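Side-chain contacts in UPF0255 protein frsA (PDB 4I4C), which probably hydrolyses carboxylic esters to an alcohol and a carboxylate, as a serine esterase of the alpha/beta-hydrolase clan: residues Met107-Gln110 with Lys111-Gly114; Ala121-Ala124 with Leu125-Ala128; Ala20-Thr23 with Ser24-Thr27. All coordinates share one frame; numbering follows the deposited sequence.

Contacts 1 and 2 lie on consecutive helices, 98-114 and 121-136, that pack against each other; their centres are 8 Å apart, and His109 of contact 1 touches Ala124, Ser127 and Ala128 of contact 2. Contact 1 belongs to the surface, where charged side chains pair loosely. Contact 2 is buried, with small, aliphatic and aromatic side chains and a bridging water. Contact 3 stands apart, its centre about 29 Å from that of contact 1 and 30 Å from that of contact 2. It is partly buried and begins a short, weakly bonded helix, where side chains, Glu22 at the N-cap and Lys21 on a carbonyl, bond backbone groups at the two ends of the turn.

Contact 1: residues Met107-Gln110 with Lys111-Gly114; sequences MEHQ and KRAG
Glu108 and Arg112 meet one helical turn apart, the acid lying against the guanidinium group. The closest approach of the two side chains is not between charges: the methylene CG of Glu108 comes within 3.3 Å of NH1 of Arg112. Beyond it the carboxylate stands over one face of the guanidinium, OE2 of Glu108 being 3.8 Å from NH2 of Arg112 and offset toward the rim. The two planes are 79° apart and no N-H points at the oxygen, which leaves a long salt bridge resting on charge attraction alone. With CG of Glu108 anti to the backbone N (chi1 -172°) and a bend at chi2, the carboxylate is carried toward the next turn. Arg112 answers with a chain extended from CG to NE, its CG resting 3.3 Å from O of Glu108.

An acid four residues before a base is the familiar i to i+4 pair of an alpha-helix, suited to an exposed face where both ends can also meet solvent. The helix itself sets the spacing. Arg112 N bonds to Glu108 O at 3.0 Å, flanked by Lys111 N to Met107 O (2.8 Å) and Ala113 N to His109 O (2.9 Å). Lys111 lays CB and CG beside the Met107 carbonyl, and its NZ stays 5.5 Å from OE1 of Glu108, close enough perhaps for a weak electrostatic pull.

Farther round, His109 brings ND1 to 4.3 Å from NH1 of Arg112, while its NE2 makes a weak hydrogen bond to Glu66. The His109 side chain packs on Ser127, Ala128 and Cys131 of helix 121-136. Gln110 hydrogen-bonds through OE1 to Tyr132 of that same helix, and buried Ala113, small enough for a close helix approach, meets Ala124.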
loop_
_atom_site.group_PDB
_atom_site.type_symbol
_atom_site.label_atom_id
_atom_site.label_comp_id
_atom_site.label_asym_id
_atom_site.label_seq_id
_atom_site.Cartn_x
_atom_site.Cartn_y
_atom_site.Cartn_z
ATOM N N MET A 107 -19.887 -2.449 -7.110
ATOM C CA MET A 107 -21.288 -2.716 -6.796
ATOM C C MET A 107 -21.803 -3.963 -7.508
ATOM O O MET A 107 -22.726 -4.618 -7.027
ATOM C CB MET A 107 -22.139 -1.493 -7.092
ATOM C CG MET A 107 -21.840 -0.321 -6.167
ATOM S SD MET A 107 -22.730 1.185 -6.661
ATOM C CE MET A 107 -22.548 2.194 -5.185
ATOM N N GLU A 108 -21.177 -4.303 -8.632
ATOM C CA GLU A 108 -21.528 -5.480 -9.414
ATOM C C GLU A 108 -21.065 -6.752 -8.711
ATOM O O GLU A 108 -21.756 -7.788 -8.719
ATOM C CB GLU A 108 -20.897 -5.399 -10.812
ATOM C CG GLU A 108 -21.360 -6.483 -11.766
ATOM C CD GLU A 108 -22.811 -6.297 -12.223
ATOM O OE1 GLU A 108 -23.427 -5.245 -11.919
ATOM O OE2 GLU A 108 -23.335 -7.218 -12.879
ATOM N N HIS A 109 -19.877 -6.681 -8.118
ATOM C CA HIS A 109 -19.414 -7.751 -7.247
ATOM C C HIS A 109 -20.311 -7.853 -6.018
ATOM O O HIS A 109 -20.689 -8.947 -5.614
ATOM C CB HIS A 109 -17.965 -7.525 -6.817
ATOM C CG HIS A 109 -16.974 -7.856 -7.881
ATOM N ND1 HIS A 109 -16.842 -9.125 -8.396
ATOM C CD2 HIS A 109 -16.077 -7.086 -8.540
ATOM C CE1 HIS A 109 -15.899 -9.126 -9.322
ATOM N NE2 HIS A 109 -15.423 -7.900 -9.432
ATOM N N GLN A 110 -20.642 -6.711 -5.422
ATOM C CA GLN A 110 -21.467 -6.721 -4.217
ATOM C C GLN A 110 -22.887 -7.233 -4.522
ATOM O O GLN A 110 -23.550 -7.761 -3.629
ATOM C CB GLN A 110 -21.484 -5.338 -3.553
ATOM C CG GLN A 110 -21.909 -5.351 -2.092
ATOM C CD GLN A 110 -21.423 -4.132 -1.322
ATOM O OE1 GLN A 110 -20.961 -3.148 -1.905
ATOM N NE2 GLN A 110 -21.526 -4.194 -0.001
ATOM N N LYS A 111 -23.335 -7.085 -5.779
ATOM C CA LYS A 111 -24.595 -7.686 -6.255
ATOM C C LYS A 111 -24.490 -9.203 -6.419
ATOM O O LYS A 111 -25.325 -9.943 -5.906
ATOM C CB LYS A 111 -25.053 -7.078 -7.590
ATOM C CG LYS A 111 -25.925 -5.833 -7.461
ATOM C CD LYS A 111 -26.780 -5.599 -8.719
ATOM C CE LYS A 111 -26.643 -4.171 -9.252
ATOM N NZ LYS A 111 -26.943 -3.141 -8.219
ATOM N N ARG A 112 -23.476 -9.668 -7.145
ATOM C CA ARG A 112 -23.261 -11.106 -7.288
ATOM C C ARG A 112 -23.080 -11.787 -5.924
ATOM O O ARG A 112 -23.413 -12.964 -5.763
ATOM C CB ARG A 112 -22.049 -11.404 -8.175
ATOM C CG ARG A 112 -22.168 -10.931 -9.614
ATOM C CD ARG A 112 -21.068 -11.537 -10.474
ATOM N NE ARG A 112 -21.144 -11.105 -11.867
ATOM C CZ ARG A 112 -20.498 -10.052 -12.357
ATOM N NH1 ARG A 112 -19.727 -9.319 -11.562
ATOM N NH2 ARG A 112 -20.619 -9.730 -13.641
ATOM N N ALA A 113 -22.557 -11.041 -4.950
ATOM C CA ALA A 113 -22.313 -11.574 -3.606
ATOM C C ALA A 113 -23.600 -12.030 -2.902
ATOM O O ALA A 113 -23.601 -13.021 -2.168
ATOM C CB ALA A 113 -21.570 -10.543 -2.747
ATOM N N GLY A 114 -24.690 -11.302 -3.127
ATOM C CA GLY A 114 -25.973 -11.636 -2.531
ATOM C C GLY A 114 -26.619 -12.870 -3.145
ATOM O O GLY A 114 -27.559 -13.438 -2.576
#

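Contact 2: residues Ala121-Ala124 with Leu125-Ala128; sequences ASEA and LFSA
Phe126 packs back over the preceding turn, against Ser122 and Glu123. Its CG lies anti to its own carbonyl carbon (chi1 -81°), which swings the ring back along the helix, CD2 of Phe126 coming 3.4 Å from O of Ser122. CE2 of Phe126 is 3.8 Å from OG of Ser122, and OE2 of Glu123 approaches the ring edge, 3.9 Å from CD2, with carboxylate and ring planes 41° apart. An edge is a reasonable place for an anion, since the ring hydrogens carry slight positive charge. Leu125 likewise lays its CG on a backbone oxygen, 3.5 Å from O of Ala121.

Among the hydrogen bonds, the i to i+4 ladder of an alpha-helix runs from Ala121, Ser122, Glu123 and Ala124 to Leu125, Phe126, Ser127 and Ala128. The Ser122 carbonyl accepts from Phe126 N and, weakly, from Leu125 N as well.

A water ties the polar side together. It donates to O of Glu123, at a short 2.5 Å, and to OE1 of Glu123 at 2.9 Å, and accepts from OG of Ser127 at 3.0 Å, giving the Glu123 carbonyl a second partner besides Ser127 N.

Around this turn, helix 210-217 supplies Arg214, which forms a salt bridge with Glu123 OE1, and Trp210, which stacks on Phe126 and bonds weakly to Glu123 OE2. Tyr157 of helix 144-163 meets Phe126 edge-to-face, and Ser122 OG bonds to O of Ala160 on the same helix. Helix 121-136 packs on both helices that adjoin it in sequence, Leu125 reaching each of them, at Ala160 of helix 144-163 and Gln110 of helix 98-114.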
loop_
_atom_site.group_PDB
_atom_site.type_symbol
_atom_site.label_atom_id
_atom_site.label_comp_id
_atom_site.label_asym_id
_atom_site.label_seq_id
_atom_site.Cartn_x
_atom_site.Cartn_y
_atom_site.Cartn_z
ATOM N N ALA A 121 -19.594 -15.989 -1.943
ATOM C CA ALA A 121 -20.077 -14.717 -1.427
ATOM C C ALA A 121 -18.957 -13.913 -0.745
ATOM O O ALA A 121 -18.841 -12.699 -0.949
ATOM C CB ALA A 121 -21.217 -14.948 -0.467
ATOM N N SER A 122 -18.141 -14.602 0.058
ATOM C CA SER A 122 -17.028 -13.978 0.770
ATOM C C SER A 122 -16.038 -13.388 -0.223
ATOM O O SER A 122 -15.625 -12.226 -0.111
ATOM C CB SER A 122 -16.303 -15.018 1.636
ATOM O OG SER A 122 -15.398 -14.400 2.525
ATOM N N GLU A 123 -15.661 -14.204 -1.197
ATOM C CA GLU A 123 -14.682 -13.797 -2.188
ATOM C C GLU A 123 -15.194 -12.681 -3.091
ATOM O O GLU A 123 -14.410 -11.867 -3.590
ATOM C CB GLU A 123 -14.245 -14.999 -3.016
ATOM C CG GLU A 123 -13.374 -15.970 -2.227
ATOM C CD GLU A 123 -12.197 -15.273 -1.559
ATOM O OE1 GLU A 123 -11.513 -14.479 -2.244
ATOM O OE2 GLU A 123 -11.962 -15.513 -0.352
ATOM N N ALA A 124 -16.510 -12.635 -3.293
ATOM C CA ALA A 124 -17.068 -11.619 -4.160
ATOM C C ALA A 124 -16.991 -10.289 -3.428
ATOM O O ALA A 124 -16.778 -9.239 -4.036
ATOM C CB ALA A 124 -18.520 -11.960 -4.538
ATOM N N LEU A 125 -17.147 -10.337 -2.112
ATOM C CA LEU A 125 -17.118 -9.110 -1.331
ATOM C C LEU A 125 -15.688 -8.573 -1.225
ATOM O O LEU A 125 -15.487 -7.358 -1.262
ATOM C CB LEU A 125 -17.771 -9.292 0.049
ATOM C CG LEU A 125 -19.307 -9.384 0.059
ATOM C CD1 LEU A 125 -19.831 -9.981 1.364
ATOM C CD2 LEU A 125 -19.931 -8.017 -0.177
ATOM N N PHE A 126 -14.710 -9.477 -1.100
ATOM C CA PHE A 126 -13.294 -9.090 -1.123
ATOM C C PHE A 126 -12.943 -8.454 -2.468
ATOM O O PHE A 126 -12.264 -7.436 -2.512
ATOM C CB PHE A 126 -12.380 -10.288 -0.833
ATOM C CG PHE A 126 -12.250 -10.618 0.636
ATOM C CD1 PHE A 126 -11.938 -9.625 1.555
ATOM C CD2 PHE A 126 -12.435 -11.917 1.090
ATOM C CE1 PHE A 126 -11.824 -9.918 2.908
ATOM C CE2 PHE A 126 -12.314 -12.224 2.443
ATOM C CZ PHE A 126 -12.013 -11.223 3.351
ATOM N N SER A 127 -13.423 -9.044 -3.561
ATOM C CA SER A 127 -13.281 -8.421 -4.877
ATOM C C SER A 127 -13.870 -7.014 -4.917
ATOM O O SER A 127 -13.308 -6.103 -5.532
ATOM C CB SER A 127 -13.964 -9.265 -5.943
ATOM O OG SER A 127 -13.279 -10.478 -6.111
ATOM N N ALA A 128 -15.015 -6.849 -4.267
ATOM C CA ALA A 128 -15.719 -5.569 -4.250
ATOM C C ALA A 128 -14.908 -4.523 -3.494
ATOM O O ALA A 128 -14.770 -3.376 -3.946
ATOM C CB ALA A 128 -17.079 -5.731 -3.610
HETATM O O HOH W 1 -12.026 -12.439 -4.212
#

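Contact 3: residues Ala20-Thr23 with Ser24-Thr27; sequences AKET and SALT
Lys21 runs past Leu26, the two side chains sliding by each other in opposite directions. From the start of the lysine chain, CB lies 3.6 Å from CD2 of Leu26. CG and then CD keep beside that same methyl, CD at 3.7 Å, because CG is anti to the backbone N (chi1 -157°) and the chain stays extended. Only at chi4 does it bend (-57°), turning NZ onto the backbone, where it donates to O of Ala25 at 3.1 Å from well above the carbonyl plane. A long flexible residue suits this spot: the methylenes lie along one leucine methyl and the ammonium takes a carbonyl.

The turn between them is the start of a short, weakly bonded helix, with Glu22 as its N-cap. OE2 of Glu22 accepts from Ser24 N at 3.0 Å, an almost straight bond at 174°, met from above the carboxylate plane. OE1 of Glu22 takes the Ser24 hydroxyl on its syn lone pair, OG being a short 2.5 Å away, and also bonds to Thr82.

Ala25 N then reaches back to O of Glu22 (2.8 Å) and Leu26 N to O of Thr23 (3.2 Å), three-residue steps of a tight turn. A water bridges Thr23 O, 2.8 Å off, to Thr27 N, while Thr23 OG1 bonds to Asp143 and Ser24 O to Lys314.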
loop_
_atom_site.group_PDB
_atom_site.type_symbol
_atom_site.label_atom_id
_atom_site.label_comp_id
_atom_site.label_asym_id
_atom_site.label_seq_id
_atom_site.Cartn_x
_atom_site.Cartn_y
_atom_site.Cartn_z
ATOM N N ALA A 20 -18.463 16.716 -7.365
ATOM C CA ALA A 20 -17.251 16.817 -6.543
ATOM C C ALA A 20 -16.016 17.256 -7.337
ATOM O O ALA A 20 -15.887 16.970 -8.529
ATOM C CB ALA A 20 -16.986 15.512 -5.821
ATOM N N LYS A 21 -15.119 17.966 -6.662
ATOM C CA LYS A 21 -13.901 18.461 -7.284
ATOM C C LYS A 21 -13.036 17.279 -7.736
ATOM O O LYS A 21 -12.858 16.310 -6.998
ATOM C CB LYS A 21 -13.140 19.361 -6.304
ATOM C CG LYS A 21 -12.200 20.353 -6.958
ATOM C CD LYS A 21 -11.578 21.282 -5.916
ATOM C CE LYS A 21 -11.002 22.545 -6.552
ATOM N NZ LYS A 21 -9.982 22.255 -7.600
ATOM N N GLU A 22 -12.516 17.358 -8.956
ATOM C CA GLU A 22 -11.797 16.237 -9.542
ATOM C C GLU A 22 -10.400 16.067 -8.945
ATOM O O GLU A 22 -9.670 17.043 -8.736
ATOM C CB GLU A 22 -11.709 16.382 -11.057
ATOM C CG GLU A 22 -11.264 15.114 -11.773
ATOM C CD GLU A 22 -9.746 14.973 -11.858
ATOM O OE1 GLU A 22 -9.066 15.988 -12.138
ATOM O OE2 GLU A 22 -9.236 13.843 -11.654
ATOM N N THR A 23 -10.050 14.806 -8.715
ATOM C CA THR A 23 -8.799 14.384 -8.071
ATOM C C THR A 23 -7.550 15.148 -8.488
ATOM O O THR A 23 -6.835 15.676 -7.634
ATOM C CB THR A 23 -8.564 12.872 -8.291
ATOM O OG1 THR A 23 -9.750 12.157 -7.924
ATOM C CG2 THR A 23 -7.393 12.360 -7.440
ATOM N N SER A 24 -7.278 15.214 -9.787
ATOM C CA SER A 24 -6.053 15.869 -10.238
ATOM C C SER A 24 -6.008 17.388 -9.969
ATOM O O SER A 24 -4.964 18.013 -10.122
ATOM C CB SER A 24 -5.751 15.556 -11.706
ATOM O OG SER A 24 -6.617 16.251 -12.597
ATOM N N ALA A 25 -7.129 17.962 -9.544
ATOM C CA ALA A 25 -7.251 19.407 -9.388
ATOM C C ALA A 25 -7.238 19.787 -7.917
ATOM O O ALA A 25 -7.212 20.963 -7.569
ATOM C CB ALA A 25 -8.560 19.911 -10.060
ATOM N N LEU A 26 -7.247 18.783 -7.050
ATOM C CA LEU A 26 -7.382 19.028 -5.616
ATOM C C LEU A 26 -6.203 19.745 -4.966
ATOM O O LEU A 26 -6.374 20.713 -4.226
ATOM C CB LEU A 26 -7.662 17.717 -4.899
ATOM C CG LEU A 26 -9.062 17.178 -5.213
ATOM C CD1 LEU A 26 -9.224 15.792 -4.642
ATOM C CD2 LEU A 26 -10.142 18.116 -4.671
ATOM N N THR A 27 -5.003 19.259 -5.240
ATOM C CA THR A 27 -3.824 19.749 -4.555
ATOM C C THR A 27 -3.473 21.128 -5.070
ATOM O O THR A 27 -3.427 21.357 -6.282
ATOM C CB THR A 27 -2.649 18.791 -4.764
ATOM O OG1 THR A 27 -3.055 17.466 -4.391
ATOM C CG2 THR A 27 -1.437 19.207 -3.932
HETATM O O HOH W 2 -4.451 16.769 -6.801
#